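Long-range contacts in Alpha/beta fold hydrolase (Pseudomonas aeruginosa, PDB 6I8W), which probably hydrolyses phospholipids in the bacterial membrane as a membrane-bound phospholipase A, and is a virulence factor of the bacterium: residues 80-85 / 294-300; 162-166 / 236-240; 185-189 / 218-222; 52-56 / 75-79; 23-27 / 209-214. Where two conformers were deposited one is given. Residue numbers count along the deposited sequence, not the author numbering.

Contact 1. Residues 80-85 / 294-300; sequences RFARPL and EETAQHY. With BOG (octyl beta-D-glucopyranoside), chain D; IPA (isopropyl alcohol), chain E.
On one face of the central alpha/beta-hydrolase sheet, the C-terminal helix 293-308 packs beside short helix 79-82. Residues 294-300 are regular helix; from Arg-80 the chain stays helical in phi/psi through Leu-85, whose N bonds to Ala-82 O at 2.8 Å. The closest CA pair is Phe-81 and Ala-297, 5.5 Å apart. Phe-81 (chi1 t) reaches across: CE1 is 3.5 Å from Ala-297 CA and 3.7 Å from Thr-296 CG2. Its ring lies near-parallel to that of Tyr-300 (chi1 t), planes at 23°, but is slid aside with centroids 5.8 Å apart. Leu-85 CD1 lies at the Tyr-300 ring edge, 4.1 Å from CD2, and Pro-84 CG meets Ala-297 CB at 3.6 Å. At the solvent side no direct hydrogen bond forms; water 1 donates to Arg-80 O (2.6 Å) and Glu-294 OE2 (2.8 Å). Arg-80 N donates to isopropanol O2 at 3.1 Å, while its guanidinium pairs with Glu-34. Phe-81, Leu-85 and Tyr-300 also touch strand 64-68, giving the apolar helix-on-sheet layer of the alpha/beta-hydrolase fold.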
# COMPACT_ATOMS: atom_id res chain seq x y z
N ARG A 80 -1.26 -2.68 -11.39
CA ARG A 80 -1.77 -2.04 -12.60
C ARG A 80 -1.18 -0.64 -12.77
O ARG A 80 -0.98 -0.17 -13.88
CB ARG A 80 -3.29 -2.00 -12.58
CG ARG A 80 -3.90 -3.39 -12.81
CD ARG A 80 -5.38 -3.44 -12.51
NE ARG A 80 -5.92 -4.76 -12.79
CZ ARG A 80 -7.16 -5.13 -12.51
NH1 ARG A 80 -8.00 -4.27 -11.96
NH2 ARG A 80 -7.57 -6.36 -12.81
N PHE A 81 -0.91 0.00 -11.65
CA PHE A 81 -0.27 1.32 -11.63
C PHE A 81 1.15 1.23 -12.18
O PHE A 81 1.61 2.12 -12.87
CB PHE A 81 -0.28 1.84 -10.19
CG PHE A 81 0.47 3.14 -9.96
CD1 PHE A 81 -0.14 4.36 -10.21
CD2 PHE A 81 1.74 3.14 -9.39
CE1 PHE A 81 0.52 5.56 -9.94
CE2 PHE A 81 2.41 4.31 -9.13
CZ PHE A 81 1.80 5.54 -9.41
N ALA A 82 1.84 0.16 -11.83
CA ALA A 82 3.25 -0.02 -12.18
C ALA A 82 3.44 -0.42 -13.64
O ALA A 82 4.49 -0.19 -14.22
CB ALA A 82 3.88 -1.10 -11.26
N ARG A 83 2.40 -0.99 -14.23
CA ARG A 83 2.49 -1.49 -15.59
C ARG A 83 3.04 -0.45 -16.59
O ARG A 83 3.99 -0.74 -17.33
CB ARG A 83 1.11 -2.00 -16.02
CG ARG A 83 1.01 -2.50 -17.45
CD ARG A 83 0.01 -3.64 -17.51
NE ARG A 83 -0.72 -3.72 -18.78
CZ ARG A 83 -0.21 -4.16 -19.92
NH1 ARG A 83 1.06 -4.54 -19.98
NH2 ARG A 83 -0.97 -4.22 -21.01
N PRO A 84 2.47 0.78 -16.62
CA PRO A 84 3.09 1.70 -17.60
C PRO A 84 4.43 2.29 -17.16
O PRO A 84 5.09 2.95 -17.95
CB PRO A 84 2.05 2.83 -17.73
CG PRO A 84 1.33 2.82 -16.43
CD PRO A 84 1.24 1.36 -16.03
N LEU A 85 4.82 2.05 -15.91
CA LEU A 85 6.05 2.62 -15.36
C LEU A 85 7.30 1.77 -15.58
O LEU A 85 8.41 2.30 -15.60
CB LEU A 85 5.88 2.86 -13.84
CG LEU A 85 4.70 3.77 -13.50
CD1 LEU A 85 4.56 3.93 -11.99
CD2 LEU A 85 4.93 5.10 -14.19
N GLU A 294 -4.22 3.50 -14.54
CA GLU A 294 -3.50 4.11 -15.68
C GLU A 294 -3.62 5.63 -15.61
O GLU A 294 -2.69 6.35 -15.94
CB GLU A 294 -4.03 3.58 -17.02
CG GLU A 294 -3.76 2.08 -17.27
CD GLU A 294 -2.45 1.80 -18.02
OE1 GLU A 294 -1.81 2.77 -18.50
OE2 GLU A 294 -2.06 0.61 -18.15
N GLU A 295 -4.78 6.10 -15.18
CA GLU A 295 -4.98 7.53 -15.00
C GLU A 295 -4.07 8.11 -13.90
O GLU A 295 -3.44 9.15 -14.07
CB GLU A 295 -6.45 7.79 -14.69
CG GLU A 295 -6.77 9.21 -14.34
CD GLU A 295 -8.26 9.41 -14.20
OE1 GLU A 295 -9.01 8.48 -14.57
OE2 GLU A 295 -8.67 10.48 -13.68
N THR A 296 -4.00 7.42 -12.77
CA THR A 296 -3.14 7.85 -11.68
C THR A 296 -1.66 7.80 -12.09
O THR A 296 -0.90 8.71 -11.78
CB THR A 296 -3.35 6.96 -10.40
OG1 THR A 296 -4.74 6.94 -10.04
CG2 THR A 296 -2.54 7.52 -9.23
N ALA A 297 -1.28 6.75 -12.80
CA ALA A 297 0.11 6.59 -13.29
C ALA A 297 0.48 7.69 -14.27
O ALA A 297 1.63 8.10 -14.36
CB ALA A 297 0.30 5.22 -13.94
N GLN A 298 -0.50 8.12 -15.06
CA GLN A 298 -0.25 9.17 -16.05
C GLN A 298 -0.00 10.52 -15.36
O GLN A 298 0.88 11.27 -15.77
CB GLN A 298 -1.43 9.30 -17.03
CG GLN A 298 -1.43 8.26 -18.15
CD GLN A 298 -2.62 8.42 -19.06
OE1 GLN A 298 -2.53 9.08 -20.10
NE2 GLN A 298 -3.75 7.84 -18.68
N HIS A 299 -0.79 10.83 -14.32
CA HIS A 299 -0.55 12.04 -13.52
C HIS A 299 0.84 11.97 -12.88
O HIS A 299 1.60 12.95 -12.86
CB HIS A 299 -1.61 12.21 -12.42
CG HIS A 299 -2.91 12.79 -12.88
ND1 HIS A 299 -3.01 14.01 -13.52
CD2 HIS A 299 -4.18 12.33 -12.75
CE1 HIS A 299 -4.28 14.26 -13.78
NE2 HIS A 299 -5.01 13.27 -13.31
N TYR A 300 1.18 10.81 -12.35
CA TYR A 300 2.48 10.60 -11.72
C TYR A 300 3.63 10.72 -12.74
O TYR A 300 4.63 11.37 -12.45
CB TYR A 300 2.52 9.23 -11.05
CG TYR A 300 3.77 8.94 -10.25
CD1 TYR A 300 4.33 9.92 -9.42
CD2 TYR A 300 4.38 7.69 -10.29
CE1 TYR A 300 5.48 9.65 -8.66
CE2 TYR A 300 5.52 7.41 -9.53
CZ TYR A 300 6.05 8.40 -8.72
OH TYR A 300 7.18 8.13 -7.98
C1 BOG D . -9.62 -9.94 -12.41
O1 BOG D . -9.22 -9.06 -11.36
C2 BOG D . -10.71 -9.22 -13.21
O2 BOG D . -11.95 -9.41 -12.53
C3 BOG D . -10.86 -9.69 -14.66
O3 BOG D . -11.76 -8.85 -15.40
C4 BOG D . -9.48 -9.66 -15.29
O4 BOG D . -9.56 -9.96 -16.70
C5 BOG D . -8.66 -10.70 -14.53
O5 BOG D . -8.45 -10.26 -13.17
C6 BOG D . -7.34 -11.04 -15.21
O6 BOG D . -6.24 -10.35 -14.59
C1' BOG D . -8.25 -9.62 -10.48
C2' BOG D . -7.65 -8.51 -9.64
C3' BOG D . -8.69 -7.43 -9.41
C4' BOG D . -8.25 -6.42 -8.37
C5' BOG D . -9.47 -6.01 -7.54
C6' BOG D . -9.17 -4.77 -6.70
C7' BOG D . -10.13 -4.70 -5.52
C8' BOG D . -11.56 -4.74 -5.99
C1 IPA E . -4.79 -4.10 -7.51
C2 IPA E . -3.81 -4.45 -8.63
C3 IPA E . -4.32 -5.62 -9.45
O2 IPA E . -3.61 -3.29 -9.45
O HOH W 1 -2.32 -1.06 -15.95

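Contact 2. Residues 162-166 / 236-240; sequences NAGVM and YIPLE
Two irregular loops cross here, their end-to-end directions 83° apart, with Gly-164 CA 5.1 Å from Leu-239 CA. Gly-164 (phi/psi 120/-8) leaves room for its neighbour: a CB there would sit 2.4 Å from Leu-239 CD1 and jam against the preceding carbonyl. Its O accepts a 2.8 Å hydrogen bond from Leu-239 N. Leu-239 (m, t) puts CD1 3.7 Å from Asn-162 ND2 and 3.5 Å from Ala-163 O. Asn-162 takes chi1 p, which lets ND2 bond to Ala-163 O at 3.1 Å. Glu-240 (chi1 m, chi2 p) folds back so that OE2 accepts from Met-166 N at 2.9 Å, passing 3.3 Å from Val-165 CB. Val-165 (m) places CG1 4.1 Å from Leu-239 CB. Tyr-236 (t, chi2 82°) brings OH to 3.1 Å from Gly-164 C, and its CE2 lies 4.4 Å from Met-166 CE (m, t, m). The first loop follows strand 154-160 and the second leads to strand 250-255, so the crossing closes the base of the helical insertion that forms the lid in many alpha/beta-hydrolases.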
# COMPACT_ATOMS: atom_id res chain seq x y z
N ASN A 162 -2.16 10.20 1.67
CA ASN A 162 -1.33 9.80 2.81
C ASN A 162 -1.98 10.10 4.15
O ASN A 162 -2.72 11.07 4.27
CB ASN A 162 0.02 10.51 2.75
CG ASN A 162 -0.12 12.01 2.85
OD1 ASN A 162 -0.59 12.67 1.92
ND2 ASN A 162 0.29 12.57 3.98
N ALA A 163 -1.66 9.29 5.15
CA ALA A 163 -1.98 9.62 6.54
C ALA A 163 -0.93 10.57 7.08
O ALA A 163 0.10 10.78 6.45
CB ALA A 163 -2.06 8.34 7.40
N GLY A 164 -1.18 11.16 8.25
CA GLY A 164 -0.16 11.96 8.90
C GLY A 164 -0.47 13.43 9.18
O GLY A 164 0.31 14.10 9.86
N VAL A 165 -1.59 13.94 8.68
CA VAL A 165 -2.01 15.28 9.07
C VAL A 165 -3.44 15.27 9.62
O VAL A 165 -4.19 14.33 9.41
CB VAL A 165 -1.93 16.30 7.90
CG1 VAL A 165 -0.51 16.41 7.40
CG2 VAL A 165 -2.86 15.89 6.77
N MET A 166 -3.78 16.35 10.31
CA MET A 166 -5.11 16.55 10.86
C MET A 166 -5.80 17.71 10.15
O MET A 166 -5.59 18.86 10.50
CB MET A 166 -5.04 16.80 12.37
CG MET A 166 -4.82 15.54 13.20
SD MET A 166 -4.53 15.84 14.97
CE MET A 166 -2.78 16.26 14.94
N TYR A 236 1.44 7.64 17.07
CA TYR A 236 1.20 8.51 15.93
C TYR A 236 2.27 9.60 15.84
O TYR A 236 2.60 10.21 16.83
CB TYR A 236 -0.19 9.13 16.04
CG TYR A 236 -0.56 10.11 14.95
CD1 TYR A 236 -1.04 9.66 13.73
CD2 TYR A 236 -0.49 11.49 15.16
CE1 TYR A 236 -1.41 10.54 12.73
CE2 TYR A 236 -0.86 12.38 14.17
CZ TYR A 236 -1.31 11.90 12.95
OH TYR A 236 -1.69 12.76 11.95
N ILE A 237 2.80 9.82 14.65
CA ILE A 237 3.76 10.90 14.43
C ILE A 237 3.18 11.95 13.49
O ILE A 237 2.98 11.68 12.30
CB ILE A 237 5.09 10.37 13.85
CG1 ILE A 237 5.71 9.32 14.78
CG2 ILE A 237 6.05 11.52 13.59
CD1 ILE A 237 6.96 8.66 14.21
N PRO A 238 2.89 13.15 14.01
CA PRO A 238 2.36 14.21 13.16
C PRO A 238 3.34 14.61 12.07
O PRO A 238 4.53 14.75 12.33
CB PRO A 238 2.13 15.37 14.14
CG PRO A 238 3.00 15.06 15.32
CD PRO A 238 3.05 13.57 15.42
N LEU A 239 2.84 14.78 10.85
CA LEU A 239 3.69 15.21 9.75
C LEU A 239 3.89 16.72 9.67
O LEU A 239 4.87 17.19 9.08
CB LEU A 239 3.12 14.74 8.42
CG LEU A 239 3.33 13.27 8.07
CD1 LEU A 239 2.73 13.00 6.70
CD2 LEU A 239 4.81 12.93 8.10
N GLU A 240 2.96 17.49 10.25
CA GLU A 240 3.00 18.95 10.13
C GLU A 240 4.37 19.54 10.50
O GLU A 240 4.86 20.42 9.79
CB GLU A 240 1.89 19.59 10.97
CG GLU A 240 0.48 19.41 10.39
CD GLU A 240 -0.20 18.13 10.87
OE1 GLU A 240 0.48 17.24 11.44
OE2 GLU A 240 -1.43 18.02 10.69

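Contact 3. Residues 185-189 / 218-222; sequences VVRQP and AVAAS
This contact lies within the helical insertion between strands 154-160 and 250-255, the position of the lid in alpha/beta-hydrolases, where a loop running up to helix 191-199 lies along a turn of helix 208-234. Residues 185-186 are extended, Arg-187 turns to helical angles (-83/-36), and 218-222 are helical. The nearest CA pairs are Val-185 with Ser-222 at 5.6 Å and Arg-187 with Val-219 at 5.3 Å. Apolar packing pairs Val-186 (chi1 t) with Ala-218 and Val-219: its CB is 3.9 Å from Ala-218 CB, and its CG1 4.2 Å from CG2 of Val-219 (t). Val-219 CG2 goes on to meet Pro-189 CD at 4.3 Å. Outside the pair, Phe-192 touches both Val-186 and Ala-218. In plain van der Waals contact, Val-185 CG1 (chi1 t) sits 3.9 Å from Ser-222 CB. The polar part has no direct hydrogen bond across the segments. Instead, Val-219 CA makes a CA-H...O contact with Val-186 O, 3.3 Å at 163°, and water 2 bridges the backbones, accepting from Val-186 N (3.1 Å) and donating to Ala-218 O (2.9 Å). Ser-222, at chi1 p, turns inward to its own helix: OG donates to Val-219 O at 2.6 Å.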
# COMPACT_ATOMS: atom_id res chain seq x y z
N VAL A 185 -10.33 -3.00 9.48
CA VAL A 185 -10.06 -4.27 10.13
C VAL A 185 -11.26 -5.18 9.91
O VAL A 185 -12.34 -4.93 10.43
CB VAL A 185 -9.79 -4.10 11.65
CG1 VAL A 185 -9.62 -5.46 12.29
CG2 VAL A 185 -8.55 -3.25 11.89
N VAL A 186 -11.06 -6.23 9.12
CA VAL A 186 -12.15 -7.09 8.67
C VAL A 186 -12.31 -8.29 9.60
O VAL A 186 -11.55 -9.25 9.52
CB VAL A 186 -11.88 -7.56 7.22
CG1 VAL A 186 -13.03 -8.39 6.71
CG2 VAL A 186 -11.65 -6.36 6.31
N ARG A 187 -13.30 -8.22 10.49
CA ARG A 187 -13.51 -9.25 11.52
C ARG A 187 -14.30 -10.46 11.02
O ARG A 187 -14.06 -11.60 11.43
CB ARG A 187 -14.24 -8.66 12.73
CG ARG A 187 -13.60 -7.41 13.31
CD ARG A 187 -12.35 -7.75 14.07
NE ARG A 187 -11.88 -6.61 14.87
CZ ARG A 187 -10.92 -6.70 15.78
NH1 ARG A 187 -10.33 -7.87 16.02
NH2 ARG A 187 -10.54 -5.62 16.46
N GLN A 188 -15.26 -10.18 10.14
CA GLN A 188 -16.15 -11.19 9.58
C GLN A 188 -16.11 -11.15 8.07
O GLN A 188 -15.86 -10.09 7.49
CB GLN A 188 -17.59 -10.99 10.08
CG GLN A 188 -17.76 -10.99 11.58
CD GLN A 188 -17.89 -12.40 12.12
OE1 GLN A 188 -16.89 -13.11 12.29
NE2 GLN A 188 -19.12 -12.82 12.38
N PRO A 189 -16.37 -12.30 7.42
CA PRO A 189 -16.23 -12.40 5.96
C PRO A 189 -17.09 -11.38 5.22
O PRO A 189 -16.66 -10.90 4.16
CB PRO A 189 -16.70 -13.83 5.67
CG PRO A 189 -16.49 -14.58 6.96
CD PRO A 189 -16.80 -13.58 8.02
N ALA A 218 -8.24 -11.71 4.85
CA ALA A 218 -8.36 -10.49 5.64
C ALA A 218 -8.85 -10.79 7.06
O ALA A 218 -8.37 -10.20 8.03
CB ALA A 218 -9.30 -9.50 4.95
N VAL A 219 -9.81 -11.71 7.19
CA VAL A 219 -10.28 -12.12 8.50
C VAL A 219 -9.13 -12.75 9.30
O VAL A 219 -8.93 -12.43 10.47
CB VAL A 219 -11.46 -13.12 8.41
CG1 VAL A 219 -11.79 -13.72 9.78
CG2 VAL A 219 -12.69 -12.46 7.80
N ALA A 220 -8.37 -13.63 8.66
CA ALA A 220 -7.27 -14.31 9.34
C ALA A 220 -6.21 -13.30 9.82
O ALA A 220 -5.57 -13.52 10.84
CB ALA A 220 -6.64 -15.35 8.44
N ALA A 221 -6.06 -12.19 9.11
CA ALA A 221 -5.06 -11.19 9.46
C ALA A 221 -5.59 -10.14 10.45
O ALA A 221 -4.82 -9.31 10.93
CB ALA A 221 -4.56 -10.49 8.19
N SER A 222 -6.88 -10.19 10.77
CA SER A 222 -7.54 -9.06 11.42
C SER A 222 -7.04 -8.79 12.85
O SER A 222 -6.89 -7.64 13.25
CB SER A 222 -9.07 -9.27 11.44
OG SER A 222 -9.45 -10.45 12.14
O HOH W 2 -8.20 -7.31 8.52

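Contact 4. Residues 52-56 / 75-79; sequences IAYLE and KDNWL. With MYR (myristic acid), chain C.
A buried lysine packs its methylene chain against a strand: Lys-75 lies along residues 53-55 while its amine is engaged elsewhere, and Leu-55 answers from the strand with a nearly equal share of the contact. Residues 52-56 are beta strand; 75-78 form a 3-10 turn, with Trp-78 N bonded to Lys-75 O at 3.2 Å, and Leu-79 starts the next helix. The nearest CA pair is Tyr-54 and Lys-75, 6.8 Å apart. Lys-75 (p, t, t, m) puts CD 3.7 Å from both Tyr-54 CA and Leu-55 CG and 4.0 Å from Ala-53 O; its NZ makes a salt bridge with Asp-95. Leu-55 (m, t) points at the turn, its CD1 3.4 Å from CD2 of Leu-79 (m, t) and 3.8 Å from Asp-76 OD1. No hydrogen bond joins the segments. Beyond the turn lies bound myristic acid, its C3 3.2 Å from Asn-77 OD1. Strand 50-57 is held in the sheet between strands 41-47 and 90-94, and the long N-terminal helix 3-38 covers the contact, its Arg-31 and Arg-35 forming salt bridges with Asp-76.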
# COMPACT_ATOMS: atom_id res chain seq x y z
N ILE A 52 11.80 -9.44 4.00
CA ILE A 52 10.95 -8.49 3.32
C ILE A 52 10.71 -8.95 1.89
O ILE A 52 11.65 -9.06 1.11
CB ILE A 52 11.57 -7.10 3.34
CG1 ILE A 52 11.73 -6.66 4.81
CG2 ILE A 52 10.72 -6.12 2.51
CD1 ILE A 52 12.05 -5.18 4.97
N ALA A 53 9.45 -9.26 1.57
CA ALA A 53 9.07 -9.65 0.23
C ALA A 53 8.89 -8.40 -0.62
O ALA A 53 8.41 -7.37 -0.14
CB ALA A 53 7.76 -10.48 0.24
N TYR A 54 9.28 -8.48 -1.89
CA TYR A 54 9.08 -7.33 -2.76
C TYR A 54 8.94 -7.74 -4.21
O TYR A 54 9.31 -8.84 -4.60
CB TYR A 54 10.23 -6.31 -2.61
CG TYR A 54 11.62 -6.76 -3.04
CD1 TYR A 54 12.42 -7.52 -2.19
CD2 TYR A 54 12.15 -6.39 -4.28
CE1 TYR A 54 13.71 -7.92 -2.56
CE2 TYR A 54 13.45 -6.79 -4.66
CZ TYR A 54 14.22 -7.55 -3.80
OH TYR A 54 15.49 -7.94 -4.17
N LEU A 55 8.34 -6.85 -4.98
CA LEU A 55 8.27 -7.00 -6.43
C LEU A 55 9.28 -6.08 -7.06
O LEU A 55 9.55 -4.98 -6.53
CB LEU A 55 6.87 -6.68 -6.95
CG LEU A 55 5.75 -7.58 -6.42
CD1 LEU A 55 4.41 -7.08 -6.92
CD2 LEU A 55 5.98 -9.03 -6.83
N GLU A 56 9.82 -6.50 -8.19
CA GLU A 56 10.78 -5.68 -8.93
C GLU A 56 10.60 -5.83 -10.44
O GLU A 56 10.28 -6.92 -10.93
CB GLU A 56 12.20 -6.06 -8.52
CG GLU A 56 13.28 -5.21 -9.17
CD GLU A 56 14.68 -5.69 -8.82
OE1 GLU A 56 14.81 -6.86 -8.39
OE2 GLU A 56 15.64 -4.92 -8.97
N LYS A 75 2.07 -5.29 -1.52
CA LYS A 75 2.73 -4.83 -2.75
C LYS A 75 1.85 -5.04 -3.99
O LYS A 75 2.03 -4.34 -4.99
CB LYS A 75 4.08 -5.54 -2.92
CG LYS A 75 3.99 -7.05 -3.05
CD LYS A 75 5.36 -7.68 -2.78
CE LYS A 75 5.32 -9.19 -2.94
NZ LYS A 75 4.34 -9.83 -2.03
N ASP A 76 0.92 -5.99 -3.94
CA ASP A 76 0.06 -6.22 -5.12
C ASP A 76 -0.96 -5.09 -5.34
O ASP A 76 -1.59 -5.04 -6.40
CB ASP A 76 -0.69 -7.55 -5.01
CG ASP A 76 0.22 -8.75 -5.25
OD1 ASP A 76 1.09 -8.69 -6.14
OD2 ASP A 76 0.06 -9.78 -4.56
N ASN A 77 -1.11 -4.17 -4.38
CA ASN A 77 -1.89 -2.94 -4.62
C ASN A 77 -1.39 -2.13 -5.82
O ASN A 77 -2.13 -1.34 -6.41
CB ASN A 77 -1.87 -2.02 -3.40
CG ASN A 77 -3.06 -2.21 -2.47
OD1 ASN A 77 -3.50 -1.25 -1.84
ND2 ASN A 77 -3.59 -3.42 -2.39
N TRP A 78 -0.12 -2.31 -6.16
CA TRP A 78 0.55 -1.45 -7.14
C TRP A 78 0.64 -1.98 -8.56
O TRP A 78 1.18 -1.29 -9.42
CB TRP A 78 1.99 -1.16 -6.66
CG TRP A 78 2.04 -0.40 -5.35
CD1 TRP A 78 2.34 -0.89 -4.10
CD2 TRP A 78 1.78 1.00 -5.18
NE1 TRP A 78 2.28 0.13 -3.16
CE2 TRP A 78 1.94 1.30 -3.81
CE3 TRP A 78 1.45 2.04 -6.07
CZ2 TRP A 78 1.78 2.60 -3.31
CZ3 TRP A 78 1.28 3.30 -5.58
CH2 TRP A 78 1.44 3.58 -4.21
N LEU A 79 0.12 -3.18 -8.83
CA LEU A 79 0.42 -3.86 -10.10
C LEU A 79 -0.01 -3.10 -11.35
O LEU A 79 0.77 -2.94 -12.29
CB LEU A 79 -0.22 -5.26 -10.14
CG LEU A 79 0.14 -6.12 -8.92
CD1 LEU A 79 -0.39 -7.54 -9.07
CD2 LEU A 79 1.63 -6.12 -8.71
C1 MYR C . -5.76 0.75 2.30
O1 MYR C . -4.75 1.26 1.76
O2 MYR C . -6.19 1.13 3.41
C2 MYR C . -6.55 -0.30 1.54
C3 MYR C . -5.87 -0.60 0.20
C4 MYR C . -6.79 -1.38 -0.74
C5 MYR C . -7.05 -2.79 -0.23
C6 MYR C . -7.77 -3.60 -1.31
C7 MYR C . -6.93 -4.78 -1.78
C8 MYR C . -7.02 -4.95 -3.29
C9 MYR C . -7.10 -6.42 -3.71
C10 MYR C . -5.81 -6.87 -4.36
C11 MYR C . -5.96 -8.21 -5.07
C12 MYR C . -4.60 -8.83 -5.36
C13 MYR C . -4.64 -9.69 -6.61
C14 MYR C . -3.40 -9.47 -7.44

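Contact 5. Residues 23-27 / 209-214; sequences PATLL and PLKRYL
Pro-23 begins the walk at a kink in the long N-terminal helix 3-38, since its N cannot bond to the preceding turn. Helix 23-27 crosses helix 209-214 at -106°, axes 9.7 Å apart; the nearest CA pairs are Pro-23 with Tyr-213 (6.2 Å) and Leu-27 with Leu-210 (6.8 Å). Pro-23 CB sits over the face of the Tyr-213 ring (chi1 t), 3.7 Å from its centroid, a CH-pi contact, and 3.4 Å from Tyr-213 CD1. Ala-24 follows, with CB 3.9 Å from Tyr-213 OH. Leu-26 (t, t) meets the start of the other segment: CD1 is 3.7 Å from Pro-209 CB, CD2 3.6 Å from Leu-210 CB. Leu-27 (t, p) completes the walk, its CD2 3.8 Å from Tyr-213 CE2 and its CD1 4.3 Å from CD1 of Leu-210 (t, p). Leu-210 also touches the octyl glucoside and Leu-214 the myristic acid. With no hydrogen bond or charge pair between them, the helices are held by apolar and CH-pi packing alone, consistent with a place near the membrane for this membrane protein.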
# COMPACT_ATOMS: atom_id res chain seq x y z
N PRO A 23 -8.63 -22.21 -3.87
CA PRO A 23 -8.46 -20.75 -3.67
C PRO A 23 -7.01 -20.27 -3.76
O PRO A 23 -6.75 -19.21 -4.34
CB PRO A 23 -8.99 -20.54 -2.25
CG PRO A 23 -9.97 -21.65 -2.04
CD PRO A 23 -9.41 -22.82 -2.78
N ALA A 24 -6.08 -21.02 -3.18
CA ALA A 24 -4.67 -20.62 -3.18
C ALA A 24 -4.13 -20.57 -4.61
O ALA A 24 -3.43 -19.63 -4.97
CB ALA A 24 -3.85 -21.57 -2.32
N THR A 25 -4.45 -21.58 -5.42
CA THR A 25 -3.96 -21.60 -6.80
C THR A 25 -4.62 -20.48 -7.60
O THR A 25 -4.03 -19.92 -8.52
CB THR A 25 -4.22 -22.95 -7.51
OG1 THR A 25 -5.62 -23.13 -7.71
CG2 THR A 25 -3.68 -24.11 -6.70
N LEU A 26 -5.87 -20.18 -7.27
CA LEU A 26 -6.58 -19.08 -7.89
C LEU A 26 -5.82 -17.77 -7.67
O LEU A 26 -5.56 -17.01 -8.61
CB LEU A 26 -7.99 -18.96 -7.31
CG LEU A 26 -9.11 -18.23 -8.06
CD1 LEU A 26 -10.44 -18.69 -7.50
CD2 LEU A 26 -8.98 -16.74 -7.97
N LEU A 27 -5.44 -17.51 -6.42
CA LEU A 27 -4.71 -16.28 -6.11
C LEU A 27 -3.36 -16.28 -6.83
O LEU A 27 -2.93 -15.25 -7.36
CB LEU A 27 -4.53 -16.11 -4.60
CG LEU A 27 -3.69 -14.91 -4.11
CD1 LEU A 27 -4.18 -13.59 -4.72
CD2 LEU A 27 -3.63 -14.83 -2.57
N PRO A 209 -15.21 -16.02 -6.55
CA PRO A 209 -14.34 -16.92 -5.78
C PRO A 209 -13.07 -16.22 -5.27
O PRO A 209 -12.65 -16.49 -4.15
CB PRO A 209 -14.00 -18.02 -6.79
CG PRO A 209 -15.16 -18.01 -7.77
CD PRO A 209 -15.50 -16.56 -7.89
N LEU A 210 -12.48 -15.34 -6.07
CA LEU A 210 -11.30 -14.62 -5.62
C LEU A 210 -11.63 -13.69 -4.46
O LEU A 210 -10.88 -13.60 -3.49
CB LEU A 210 -10.68 -13.82 -6.77
CG LEU A 210 -9.45 -12.98 -6.36
CD1 LEU A 210 -8.37 -13.86 -5.76
CD2 LEU A 210 -8.92 -12.21 -7.55
N LYS A 211 -12.77 -13.02 -4.55
CA LYS A 211 -13.21 -12.11 -3.50
C LYS A 211 -13.37 -12.82 -2.15
O LYS A 211 -12.91 -12.32 -1.13
CB LYS A 211 -14.53 -11.46 -3.88
CG LYS A 211 -15.12 -10.58 -2.78
CD LYS A 211 -16.53 -10.17 -3.15
CE LYS A 211 -17.37 -9.94 -1.90
NZ LYS A 211 -18.79 -9.60 -2.24
N ARG A 212 -14.01 -13.98 -2.15
CA ARG A 212 -14.21 -14.73 -0.91
C ARG A 212 -12.88 -15.12 -0.24
O ARG A 212 -12.75 -15.06 0.98
CB ARG A 212 -15.06 -15.98 -1.17
CG ARG A 212 -16.54 -15.67 -1.24
CD ARG A 212 -17.40 -16.93 -1.33
NE ARG A 212 -17.82 -17.22 -2.70
CZ ARG A 212 -17.31 -18.19 -3.45
NH1 ARG A 212 -16.36 -18.98 -2.96
NH2 ARG A 212 -17.75 -18.37 -4.68
N TYR A 213 -11.91 -15.54 -1.04
CA TYR A 213 -10.61 -15.92 -0.48
C TYR A 213 -9.90 -14.70 0.07
O TYR A 213 -9.29 -14.77 1.14
CB TYR A 213 -9.76 -16.65 -1.52
CG TYR A 213 -8.44 -17.17 -1.01
CD1 TYR A 213 -8.39 -18.07 0.05
CD2 TYR A 213 -7.26 -16.86 -1.66
CE1 TYR A 213 -7.18 -18.60 0.49
CE2 TYR A 213 -6.05 -17.38 -1.23
CZ TYR A 213 -6.02 -18.24 -0.16
OH TYR A 213 -4.81 -18.75 0.24
N LEU A 214 -9.94 -13.59 -0.65
CA LEU A 214 -9.33 -12.35 -0.15
C LEU A 214 -9.97 -11.98 1.19
O LEU A 214 -9.27 -11.57 2.13
CB LEU A 214 -9.49 -11.21 -1.15
CG LEU A 214 -8.69 -11.37 -2.44
CD1 LEU A 214 -8.99 -10.24 -3.41
CD2 LEU A 214 -7.20 -11.48 -2.14

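Bound lipid gives the best thread through the contacts. Myristic acid touches Asn-77 and Leu-79 of contact 4 and Leu-214 of contact 5; the nearest atoms of contacts 4 and 5 are about 6 Å apart, so the fatty acid runs between the body of the hydrolase and the insertion. Contact 3 continues contact 5 along helix 208-234, centres 15 Å apart, while contact 4 leads directly into contact 1 in sequence, also with centres 15 Å apart. Contact 2 lies farthest from contact 5, about 34 Å between centres; its Ala-163 lies near, without touching, the probable triad of Ser-137, His-286 and Asp-258. Along the chain, contact 3 lies within the loop closed by contact 2, itself within that closed by contact 1.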